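Local coordinates for protein ulvan Lyase-PL25 (Pseudoalteromonas sp. PLSV, PDB 5UAM) that cleaves ulvan, the sulfated cell-wall polysaccharide of green seaweeds, as a polysaccharide lyase of family 25 with a beta-propeller fold, at residues Phe115-Gly126 with Ile158-Ala167; Phe178-Trp188 with Val218-Gly226. One frame throughout, in Å; residues are numbered along the deposited sequence.

Overall arrangement
Both contacts are largely buried, lie on the same side of the beta-propeller and reach one bound phosphate from different directions. Contact 1 joins the end of strand 112-116 and its following loop to the loop that leads into strand 165-169, so it links two neighbouring sheets; its outer end, around Asn-125, is the more exposed. Contact 2 packs the 178-188 turn and its flanking strand ends against strand 217-227, through side chains and not by strand pairing. Strands 165-169 and 175-180 are neighbours, and Gln-166 ties the two contacts together through Ala-225 and Phe-178. Contact 1 rests mainly on glycine backbone and apolar packing, with His-119 reaching the phosphate; contact 2 adds indole packing, bridging waters, a guanidinium group and zinc.

Contact 1. Residues Phe115-Gly126 with Ile158-Ala167; sequences FYGGHGGQASNG and ITPFGTYNQA. With PO4 (phosphate ion), chain E.
Phe-161 points its ring rim at the glycine-rich loop: CD1 lies 3.4 Å from Gly-120 O, in the ring plane, and CZ approaches Gly-126 O. Its CG stands anti to the carbonyl carbon (chi1 -56°), which carries the ring alongside Gly-121, where a beta carbon would collide with CD1. Asn-125 and Pro-160 run antiparallel, flank to flank, with Asn-125 CB 3.7 Å from Pro-160 CG. The Asn-125 amide is held by its own segment, OD1 accepting from both N and NE2 of Gln-122. Between the loops, Gly-120 N donates to Gly-162 O (3.0 Å) from well above the carbonyl plane. Phe-115 CD1 meets Ile-158 CD1 at the ring edge, while CE2 packs on Ala-167 CB at 4.0 Å. A water joins Phe-115 O to Asn-165 ND2, and Asn-165 OD1 is taken by Asn-138. Thr-163 OG1 lies at the edge of the His-119 ring but bonds to Gly-182 O. His-119 NE2 donates almost straight to phosphate O4 (2.6 Å, 171°), its ND1 being paired with Asp-97. Tyr-164 OH lies 2.8 Å from phosphate O3. These loops at the junction of two propeller sheets thus bring together His-119, which probably binds substrate, and Tyr-164, the likely catalytic proton acceptor.

Contact 2. Residues Phe178-Trp188 with Val218-Gly226; sequences FFRHGAHRSDW and VDSWYAWAG. With ZN (zinc ion), chain D; PO4 (phosphate ion), chain E; EDO (1,2-ethanediol), chain J.
Tyr-222 and Arg-180 run alongside each other toward the phosphate, ring and guanidinium planes 63° apart, and both grip its O2: Tyr-222 OH donates at 2.6 Å, Arg-180 NH1 at 2.9 Å. Arg-180 NH2 takes phosphate O4, nearly straight (172°). His-184 NE2 donates to phosphate O1 (2.5 Å), while its ND1 binds zinc at 2.1 Å. His-240, Cys-242 and His-254 complete the metal site, which fixes the turn of the imidazole. Behind this shell, Arg-180 bends at chi3 (67°) and gives NE to Gly-182 O. Ser-220 OG donates to His-184 O (2.7 Å), and a water joins Arg-180 NH1 to Ser-220 OG and Trp-221 O. Trp-188 NE1 reaches Trp-221 O from above the carbonyl plane (2.8 Å); one indole face takes Ala-223 CB in a CH-pi contact, and Arg-180 CB presses on the other. A leucine here would probably leave Trp-221 O without its indole donor and open a gap beneath Arg-180. Ala-225 CB makes a CH-pi contact with Phe-178, and Val-218 CG2 lies over the guanidinium of Arg-185, whose NH2 forms a salt bridge with Asp-244. The phosphate, probably from the crystallisation liquor, occupies what looks like an anion-binding pocket for ulvan's acidic groups; the zinc is probably structural.

Contact 1. Residues Phe115-Gly126 with Ile158-Ala167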
loop_
_atom_site.group_PDB
_atom_site.type_symbol
_atom_site.label_atom_id
_atom_site.label_comp_id
_atom_site.label_asym_id
_atom_site.label_seq_id
_atom_site.Cartn_x
_atom_site.Cartn_y
_atom_site.Cartn_z
ATOM N N PHE A 115 -9.095 -8.448 -2.509
ATOM C CA PHE A 115 -9.329 -8.210 -1.091
ATOM C C PHE A 115 -9.690 -6.737 -0.934
ATOM O O PHE A 115 -9.048 -5.881 -1.541
ATOM C CB PHE A 115 -8.056 -8.553 -0.308
ATOM C CG PHE A 115 -7.579 -9.954 -0.544
ATOM C CD1 PHE A 115 -8.067 -11.014 0.200
ATOM C CD2 PHE A 115 -6.656 -10.215 -1.522
ATOM C CE1 PHE A 115 -7.623 -12.308 -0.015
ATOM C CE2 PHE A 115 -6.208 -11.512 -1.749
ATOM C CZ PHE A 115 -6.695 -12.552 -0.995
ATOM N N TYR A 116 -10.739 -6.443 -0.176
ATOM C CA TYR A 116 -11.284 -5.091 -0.208
ATOM C C TYR A 116 -12.256 -4.886 0.948
ATOM O O TYR A 116 -12.642 -5.828 1.641
ATOM C CB TYR A 116 -12.030 -4.866 -1.528
ATOM C CG TYR A 116 -13.345 -5.618 -1.610
ATOM C CD1 TYR A 116 -13.388 -6.977 -1.909
ATOM C CD2 TYR A 116 -14.551 -4.983 -1.347
ATOM C CE1 TYR A 116 -14.593 -7.661 -1.957
ATOM C CE2 TYR A 116 -15.751 -5.661 -1.385
ATOM C CZ TYR A 116 -15.768 -6.999 -1.681
ATOM O OH TYR A 116 -16.977 -7.667 -1.717
ATOM N N GLY A 117 -12.668 -3.641 1.142
ATOM C CA GLY A 117 -13.851 -3.336 1.911
ATOM C C GLY A 117 -13.659 -3.089 3.398
ATOM O O GLY A 117 -14.589 -2.599 4.039
ATOM N N GLY A 118 -12.516 -3.425 3.980
ATOM C CA GLY A 118 -12.381 -3.403 5.429
ATOM C C GLY A 118 -11.812 -2.108 5.983
ATOM O O GLY A 118 -10.836 -1.570 5.466
ATOM N N HIS A 119 -12.410 -1.644 7.083
ATOM C CA HIS A 119 -11.768 -0.655 7.935
ATOM C C HIS A 119 -11.879 -1.083 9.384
ATOM O O HIS A 119 -12.198 -0.294 10.281
ATOM C CB HIS A 119 -12.283 0.757 7.695
ATOM C CG HIS A 119 -11.396 1.823 8.256
ATOM N ND1 HIS A 119 -11.698 3.161 8.132
ATOM C CD2 HIS A 119 -10.204 1.763 8.901
ATOM C CE1 HIS A 119 -10.745 3.882 8.700
ATOM N NE2 HIS A 119 -9.822 3.059 9.164
ATOM N N GLY A 120 -11.596 -2.367 9.610
ATOM C CA GLY A 120 -11.466 -2.919 10.950
ATOM C C GLY A 120 -12.676 -3.669 11.473
ATOM O O GLY A 120 -12.671 -4.092 12.640
ATOM N N GLY A 121 -13.710 -3.849 10.663
ATOM C CA GLY A 121 -14.912 -4.515 11.128
ATOM C C GLY A 121 -15.692 -3.674 12.125
ATOM O O GLY A 121 -15.397 -2.505 12.375
ATOM N N GLN A 122 -16.706 -4.297 12.711
ATOM C CA GLN A 122 -17.560 -3.627 13.671
ATOM C C GLN A 122 -18.153 -4.679 14.600
ATOM O O GLN A 122 -17.932 -5.880 14.421
ATOM C CB GLN A 122 -18.649 -2.810 12.966
ATOM C CG GLN A 122 -19.536 -3.623 12.045
ATOM C CD GLN A 122 -19.303 -3.341 10.577
ATOM O OE1 GLN A 122 -19.300 -2.173 10.139
ATOM N NE2 GLN A 122 -19.130 -4.403 9.793
ATOM N N ALA A 123 -18.917 -4.214 15.587
ATOM C CA ALA A 123 -19.455 -5.121 16.600
ATOM C C ALA A 123 -20.322 -6.223 16.001
ATOM O O ALA A 123 -20.422 -7.310 16.581
ATOM C CB ALA A 123 -20.247 -4.348 17.654
ATOM N N SER A 124 -21.003 -5.966 14.877
ATOM C CA SER A 124 -21.892 -6.977 14.326
ATOM C C SER A 124 -21.138 -8.203 13.851
ATOM O O SER A 124 -21.745 -9.275 13.727
ATOM C CB SER A 124 -22.716 -6.405 13.170
ATOM O OG SER A 124 -21.888 -6.028 12.093
ATOM N N ASN A 125 -19.827 -8.097 13.656
ATOM C CA ASN A 125 -19.031 -9.197 13.155
ATOM C C ASN A 125 -18.551 -10.128 14.254
ATOM O O ASN A 125 -18.134 -11.255 13.946
ATOM C CB ASN A 125 -17.811 -8.657 12.432
ATOM C CG ASN A 125 -18.180 -7.846 11.214
ATOM O OD1 ASN A 125 -17.926 -6.654 11.164
ATOM N ND2 ASN A 125 -18.784 -8.484 10.236
ATOM N N GLY A 126 -18.603 -9.705 15.504
ATOM C CA GLY A 126 -18.083 -10.481 16.601
ATOM C C GLY A 126 -17.263 -9.622 17.538
ATOM O O GLY A 126 -17.164 -8.401 17.387
ATOM N N ILE A 158 -11.761 -14.650 5.174
ATOM C CA ILE A 158 -10.731 -14.040 6.003
ATOM C C ILE A 158 -11.452 -13.341 7.144
ATOM O O ILE A 158 -12.666 -13.132 7.098
ATOM C CB ILE A 158 -9.876 -13.042 5.208
ATOM C CG1 ILE A 158 -10.743 -11.950 4.554
ATOM C CG2 ILE A 158 -9.096 -13.806 4.122
ATOM C CD1 ILE A 158 -9.976 -10.899 3.817
ATOM N N THR A 159 -10.714 -12.991 8.195
ATOM C CA THR A 159 -11.395 -12.332 9.300
ATOM C C THR A 159 -12.006 -11.012 8.822
ATOM O O THR A 159 -11.395 -10.287 8.027
ATOM C CB THR A 159 -10.484 -12.086 10.504
ATOM O OG1 THR A 159 -11.254 -11.398 11.499
ATOM C CG2 THR A 159 -9.235 -11.251 10.152
ATOM N N PRO A 160 -13.206 -10.657 9.290
ATOM C CA PRO A 160 -13.753 -9.343 8.922
ATOM C C PRO A 160 -13.006 -8.191 9.553
ATOM O O PRO A 160 -13.141 -7.048 9.087
ATOM C CB PRO A 160 -15.189 -9.402 9.441
ATOM C CG PRO A 160 -15.140 -10.420 10.552
ATOM C CD PRO A 160 -14.157 -11.447 10.083
ATOM N N PHE A 161 -12.231 -8.451 10.604
ATOM C CA PHE A 161 -11.522 -7.401 11.341
ATOM C C PHE A 161 -10.190 -7.179 10.645
ATOM O O PHE A 161 -9.140 -7.697 11.045
ATOM C CB PHE A 161 -11.299 -7.828 12.789
ATOM C CG PHE A 161 -12.545 -8.194 13.497
ATOM C CD1 PHE A 161 -13.513 -7.242 13.735
ATOM C CD2 PHE A 161 -12.773 -9.497 13.912
ATOM C CE1 PHE A 161 -14.687 -7.574 14.369
ATOM C CE2 PHE A 161 -13.940 -9.837 14.540
ATOM C CZ PHE A 161 -14.901 -8.876 14.781
ATOM N N GLY A 162 -10.225 -6.391 9.586
ATOM C CA GLY A 162 -9.034 -6.139 8.795
ATOM C C GLY A 162 -9.024 -4.756 8.159
ATOM O O GLY A 162 -10.066 -4.225 7.769
ATOM N N THR A 163 -7.839 -4.163 8.093
ATOM C CA THR A 163 -7.554 -2.946 7.339
ATOM C C THR A 163 -6.185 -3.147 6.699
ATOM O O THR A 163 -5.289 -3.736 7.310
ATOM C CB THR A 163 -7.416 -1.672 8.244
ATOM O OG1 THR A 163 -8.461 -1.576 9.230
ATOM C CG2 THR A 163 -7.459 -0.402 7.405
ATOM N N TYR A 164 -5.994 -2.600 5.500
ATOM C CA TYR A 164 -4.675 -2.494 4.854
ATOM C C TYR A 164 -4.165 -3.812 4.273
ATOM O O TYR A 164 -3.057 -4.275 4.597
ATOM C CB TYR A 164 -3.633 -1.847 5.759
ATOM C CG TYR A 164 -3.956 -0.468 6.252
ATOM C CD1 TYR A 164 -4.207 0.565 5.371
ATOM C CD2 TYR A 164 -4.001 -0.190 7.610
ATOM C CE1 TYR A 164 -4.453 1.826 5.835
ATOM C CE2 TYR A 164 -4.256 1.052 8.082
ATOM C CZ TYR A 164 -4.487 2.061 7.202
ATOM O OH TYR A 164 -4.730 3.330 7.666
ATOM N N ASN A 165 -4.939 -4.379 3.354
ATOM C CA ASN A 165 -4.626 -5.674 2.767
ATOM C C ASN A 165 -3.409 -5.622 1.859
ATOM O O ASN A 165 -3.315 -4.777 0.962
ATOM C CB ASN A 165 -5.784 -6.153 1.913
ATOM C CG ASN A 165 -7.015 -6.376 2.702
ATOM O OD1 ASN A 165 -6.989 -7.045 3.735
ATOM N ND2 ASN A 165 -8.136 -5.862 2.204
ATOM N N GLN A 166 -2.515 -6.583 2.041
ATOM C CA GLN A 166 -1.299 -6.696 1.264
ATOM C C GLN A 166 -1.134 -8.169 0.973
ATOM O O GLN A 166 -1.015 -8.973 1.895
ATOM C CB GLN A 166 -0.139 -6.121 2.065
ATOM C CG GLN A 166 -0.434 -4.704 2.474
ATOM C CD GLN A 166 0.615 -4.098 3.323
ATOM O OE1 GLN A 166 1.782 -4.068 2.946
ATOM N NE2 GLN A 166 0.192 -3.507 4.427
ATOM N N ALA A 167 -1.191 -8.534 -0.305
ATOM C CA ALA A 167 -1.284 -9.933 -0.686
ATOM C C ALA A 167 -0.028 -10.368 -1.420
ATOM O O ALA A 167 0.393 -9.723 -2.380
ATOM C CB ALA A 167 -2.496 -10.151 -1.590
HETATM P P PO4 E . -6.426 4.574 10.246
HETATM O O1 PO4 E . -6.742 5.640 11.277
HETATM O O2 PO4 E . -5.150 3.910 10.567
HETATM O O3 PO4 E . -6.315 5.312 8.934
HETATM O O4 PO4 E . -7.562 3.556 10.266
HETATM O O HOH W 1 -7.288 -3.815 0.095
#

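Contact 2. Residues Phe178-Trp188 with Val218-Gly226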
loop_
_atom_site.group_PDB
_atom_site.type_symbol
_atom_site.label_atom_id
_atom_site.label_comp_id
_atom_site.label_asym_id
_atom_site.label_seq_id
_atom_site.Cartn_x
_atom_site.Cartn_y
_atom_site.Cartn_z
ATOM N N PHE A 178 -1.449 -10.007 4.494
ATOM C CA PHE A 178 -1.012 -9.211 5.633
ATOM C C PHE A 178 -1.981 -8.047 5.821
ATOM O O PHE A 178 -2.448 -7.450 4.848
ATOM C CB PHE A 178 0.389 -8.648 5.375
ATOM C CG PHE A 178 1.445 -9.685 5.338
ATOM C CD1 PHE A 178 1.647 -10.401 4.182
ATOM C CD2 PHE A 178 2.219 -9.948 6.446
ATOM C CE1 PHE A 178 2.608 -11.364 4.111
ATOM C CE2 PHE A 178 3.189 -10.967 6.395
ATOM C CZ PHE A 178 3.360 -11.656 5.214
ATOM N N PHE A 179 -2.314 -7.742 7.064
ATOM C CA PHE A 179 -3.251 -6.672 7.372
ATOM C C PHE A 179 -3.195 -6.365 8.863
ATOM O O PHE A 179 -2.649 -7.136 9.668
ATOM C CB PHE A 179 -4.690 -7.026 6.958
ATOM C CG PHE A 179 -5.197 -8.311 7.539
ATOM C CD1 PHE A 179 -4.938 -9.530 6.926
ATOM C CD2 PHE A 179 -5.960 -8.318 8.695
ATOM C CE1 PHE A 179 -5.403 -10.721 7.459
ATOM C CE2 PHE A 179 -6.426 -9.500 9.228
ATOM C CZ PHE A 179 -6.159 -10.710 8.604
ATOM N N ARG A 180 -3.771 -5.218 9.220
ATOM C CA ARG A 180 -4.022 -4.884 10.618
ATOM C C ARG A 180 -5.325 -5.531 11.062
ATOM O O ARG A 180 -6.357 -5.363 10.412
ATOM C CB ARG A 180 -4.104 -3.374 10.774
ATOM C CG ARG A 180 -4.269 -2.892 12.214
ATOM C CD ARG A 180 -4.330 -1.388 12.358
ATOM N NE ARG A 180 -5.551 -0.850 11.753
ATOM C CZ ARG A 180 -5.725 0.436 11.463
ATOM N NH1 ARG A 180 -4.770 1.327 11.726
ATOM N NH2 ARG A 180 -6.857 0.815 10.888
ATOM N N HIS A 181 -5.286 -6.275 12.165
ATOM C CA HIS A 181 -6.437 -7.074 12.601
ATOM C C HIS A 181 -7.411 -6.238 13.440
ATOM O O HIS A 181 -7.687 -6.505 14.612
ATOM C CB HIS A 181 -5.947 -8.312 13.350
ATOM C CG HIS A 181 -6.954 -9.411 13.527
ATOM N ND1 HIS A 181 -8.070 -9.286 14.327
ATOM C CD2 HIS A 181 -6.939 -10.705 13.118
ATOM C CE1 HIS A 181 -8.722 -10.438 14.362
ATOM N NE2 HIS A 181 -8.067 -11.310 13.617
ATOM N N GLY A 182 -7.908 -5.165 12.802
ATOM C CA GLY A 182 -8.833 -4.255 13.442
ATOM C C GLY A 182 -8.490 -2.811 13.152
ATOM O O GLY A 182 -7.906 -2.523 12.102
ATOM N N ALA A 183 -8.856 -1.928 14.079
ATOM C CA ALA A 183 -8.512 -0.512 13.989
ATOM C C ALA A 183 -7.173 -0.250 14.687
ATOM O O ALA A 183 -6.329 -1.144 14.730
ATOM C CB ALA A 183 -9.672 0.320 14.533
ATOM N N HIS A 184 -6.923 0.963 15.199
ATOM C CA HIS A 184 -5.563 1.300 15.647
ATOM C C HIS A 184 -5.008 0.336 16.669
ATOM O O HIS A 184 -3.807 0.019 16.653
ATOM C CB HIS A 184 -5.532 2.661 16.300
ATOM C CG HIS A 184 -5.600 3.769 15.327
ATOM N ND1 HIS A 184 -5.169 5.041 15.628
ATOM C CD2 HIS A 184 -6.056 3.804 14.058
ATOM C CE1 HIS A 184 -5.364 5.815 14.572
ATOM N NE2 HIS A 184 -5.893 5.087 13.608
ATOM N N ARG A 185 -5.826 -0.062 17.635
ATOM C CA ARG A 185 -5.315 -0.745 18.806
ATOM C C ARG A 185 -5.440 -2.242 18.551
ATOM O O ARG A 185 -6.196 -2.970 19.197
ATOM C CB ARG A 185 -6.023 -0.248 20.060
ATOM C CG ARG A 185 -5.697 1.224 20.292
ATOM C CD ARG A 185 -6.296 1.795 21.562
ATOM N NE ARG A 185 -5.669 3.070 21.878
ATOM C CZ ARG A 185 -5.832 3.721 23.020
ATOM N NH1 ARG A 185 -6.614 3.221 23.976
ATOM N NH2 ARG A 185 -5.203 4.869 23.209
ATOM N N SER A 186 -4.641 -2.683 17.575
ATOM C CA SER A 186 -4.751 -4.024 17.035
ATOM C C SER A 186 -3.381 -4.535 16.635
ATOM O O SER A 186 -2.502 -3.768 16.230
ATOM C CB SER A 186 -5.619 -4.046 15.769
ATOM O OG SER A 186 -6.904 -3.490 16.004
ATOM N N ASP A 187 -3.221 -5.847 16.717
ATOM C CA ASP A 187 -2.020 -6.459 16.168
ATOM C C ASP A 187 -2.056 -6.415 14.645
ATOM O O ASP A 187 -3.117 -6.365 14.021
ATOM C CB ASP A 187 -1.932 -7.929 16.563
ATOM C CG ASP A 187 -1.647 -8.168 18.051
ATOM O OD1 ASP A 187 -1.590 -7.232 18.891
ATOM O OD2 ASP A 187 -1.494 -9.367 18.384
ATOM N N TRP A 188 -0.874 -6.447 14.036
ATOM C CA TRP A 188 -0.739 -6.765 12.617
ATOM C C TRP A 188 -0.488 -8.253 12.486
ATOM O O TRP A 188 0.234 -8.841 13.302
ATOM C CB TRP A 188 0.382 -5.974 11.947
ATOM C CG TRP A 188 -0.026 -4.563 11.677
ATOM C CD1 TRP A 188 -0.267 -3.602 12.608
ATOM C CD2 TRP A 188 -0.295 -3.973 10.411
ATOM N NE1 TRP A 188 -0.653 -2.438 12.001
ATOM C CE2 TRP A 188 -0.662 -2.633 10.652
ATOM C CE3 TRP A 188 -0.245 -4.438 9.098
ATOM C CZ2 TRP A 188 -0.977 -1.747 9.616
ATOM C CZ3 TRP A 188 -0.574 -3.521 8.046
ATOM C CH2 TRP A 188 -0.921 -2.219 8.338
ATOM N N VAL A 218 -1.082 3.539 23.629
ATOM C CA VAL A 218 -1.021 2.140 23.228
ATOM C C VAL A 218 -0.047 2.032 22.064
ATOM O O VAL A 218 -0.028 2.893 21.175
ATOM C CB VAL A 218 -2.426 1.635 22.827
ATOM C CG1 VAL A 218 -2.373 0.240 22.209
ATOM C CG2 VAL A 218 -3.344 1.647 24.037
ATOM N N ASP A 219 0.785 0.989 22.081
ATOM C CA ASP A 219 1.637 0.700 20.937
ATOM C C ASP A 219 0.763 0.325 19.742
ATOM O O ASP A 219 -0.103 -0.548 19.840
ATOM C CB ASP A 219 2.571 -0.481 21.217
ATOM C CG ASP A 219 3.621 -0.207 22.281
ATOM O OD1 ASP A 219 3.999 0.958 22.557
ATOM O OD2 ASP A 219 4.104 -1.221 22.832
ATOM N N SER A 220 1.019 0.965 18.607
ATOM C CA SER A 220 0.276 0.762 17.373
ATOM C C SER A 220 1.265 0.875 16.225
ATOM O O SER A 220 2.348 1.447 16.379
ATOM C CB SER A 220 -0.833 1.816 17.289
ATOM O OG SER A 220 -1.688 1.653 16.184
ATOM N N TRP A 221 0.892 0.323 15.065
ATOM C CA TRP A 221 1.857 0.155 13.982
ATOM C C TRP A 221 1.220 0.368 12.616
ATOM O O TRP A 221 0.013 0.224 12.443
ATOM C CB TRP A 221 2.414 -1.269 13.980
ATOM C CG TRP A 221 3.065 -1.670 15.261
ATOM C CD1 TRP A 221 2.509 -2.405 16.297
ATOM C CD2 TRP A 221 4.414 -1.393 15.650
ATOM N NE1 TRP A 221 3.439 -2.587 17.286
ATOM C CE2 TRP A 221 4.614 -1.975 16.919
ATOM C CE3 TRP A 221 5.476 -0.713 15.044
ATOM C CZ2 TRP A 221 5.833 -1.897 17.587
ATOM C CZ3 TRP A 221 6.683 -0.626 15.711
ATOM C CH2 TRP A 221 6.856 -1.214 16.970
ATOM N N TYR A 222 2.088 0.623 11.631
ATOM C CA TYR A 222 1.703 0.568 10.222
ATOM C C TYR A 222 2.813 -0.138 9.459
ATOM O O TYR A 222 3.982 0.242 9.565
ATOM C CB TYR A 222 1.505 1.976 9.640
ATOM C CG TYR A 222 0.296 2.680 10.207
ATOM C CD1 TYR A 222 0.410 3.445 11.368
ATOM C CD2 TYR A 222 -0.952 2.587 9.610
ATOM C CE1 TYR A 222 -0.691 4.078 11.919
ATOM C CE2 TYR A 222 -2.048 3.205 10.143
ATOM C CZ TYR A 222 -1.915 3.991 11.296
ATOM O OH TYR A 222 -3.009 4.616 11.845
ATOM N N ALA A 223 2.452 -1.163 8.692
ATOM C CA ALA A 223 3.439 -2.015 8.039
ATOM C C ALA A 223 3.186 -2.092 6.541
ATOM O O ALA A 223 2.062 -1.931 6.069
ATOM C CB ALA A 223 3.400 -3.440 8.627
ATOM N N TRP A 224 4.258 -2.353 5.802
ATOM C CA TRP A 224 4.226 -2.634 4.377
ATOM C C TRP A 224 5.048 -3.891 4.147
ATOM O O TRP A 224 6.259 -3.920 4.436
ATOM C CB TRP A 224 4.798 -1.470 3.577
ATOM C CG TRP A 224 4.507 -1.474 2.103
ATOM C CD1 TRP A 224 3.491 -0.811 1.470
ATOM C CD2 TRP A 224 5.236 -2.156 1.073
ATOM N NE1 TRP A 224 3.553 -1.019 0.120
ATOM C CE2 TRP A 224 4.620 -1.841 -0.150
ATOM C CE3 TRP A 224 6.361 -2.988 1.062
ATOM C CZ2 TRP A 224 5.078 -2.342 -1.362
ATOM C CZ3 TRP A 224 6.803 -3.476 -0.152
ATOM C CH2 TRP A 224 6.175 -3.161 -1.323
ATOM N N ALA A 225 4.386 -4.927 3.646
ATOM C CA ALA A 225 5.008 -6.212 3.386
ATOM C C ALA A 225 5.120 -6.444 1.896
ATOM O O ALA A 225 4.166 -6.212 1.146
ATOM C CB ALA A 225 4.172 -7.336 3.993
ATOM N N GLY A 226 6.276 -6.935 1.452
ATOM C CA GLY A 226 6.492 -7.246 0.057
ATOM C C GLY A 226 7.422 -8.428 -0.097
ATOM O O GLY A 226 7.989 -8.925 0.875
HETATM ZN ZN ZN D . -4.263 5.812 17.314
HETATM P P PO4 E . -6.426 4.574 10.246
HETATM O O1 PO4 E . -6.742 5.640 11.277
HETATM O O2 PO4 E . -5.150 3.910 10.567
HETATM O O3 PO4 E . -6.315 5.312 8.934
HETATM O O4 PO4 E . -7.562 3.556 10.266
HETATM C C1 EDO J . -3.547 -9.135 21.348
HETATM O O1 EDO J . -2.413 -8.265 21.494
HETATM C C2 EDO J . -4.223 -9.325 22.701
HETATM O O2 EDO J . -4.632 -8.048 23.204
HETATM O O HOH W 2 -2.388 1.074 13.415
HETATM O O HOH W 3 -1.511 -1.441 14.936
#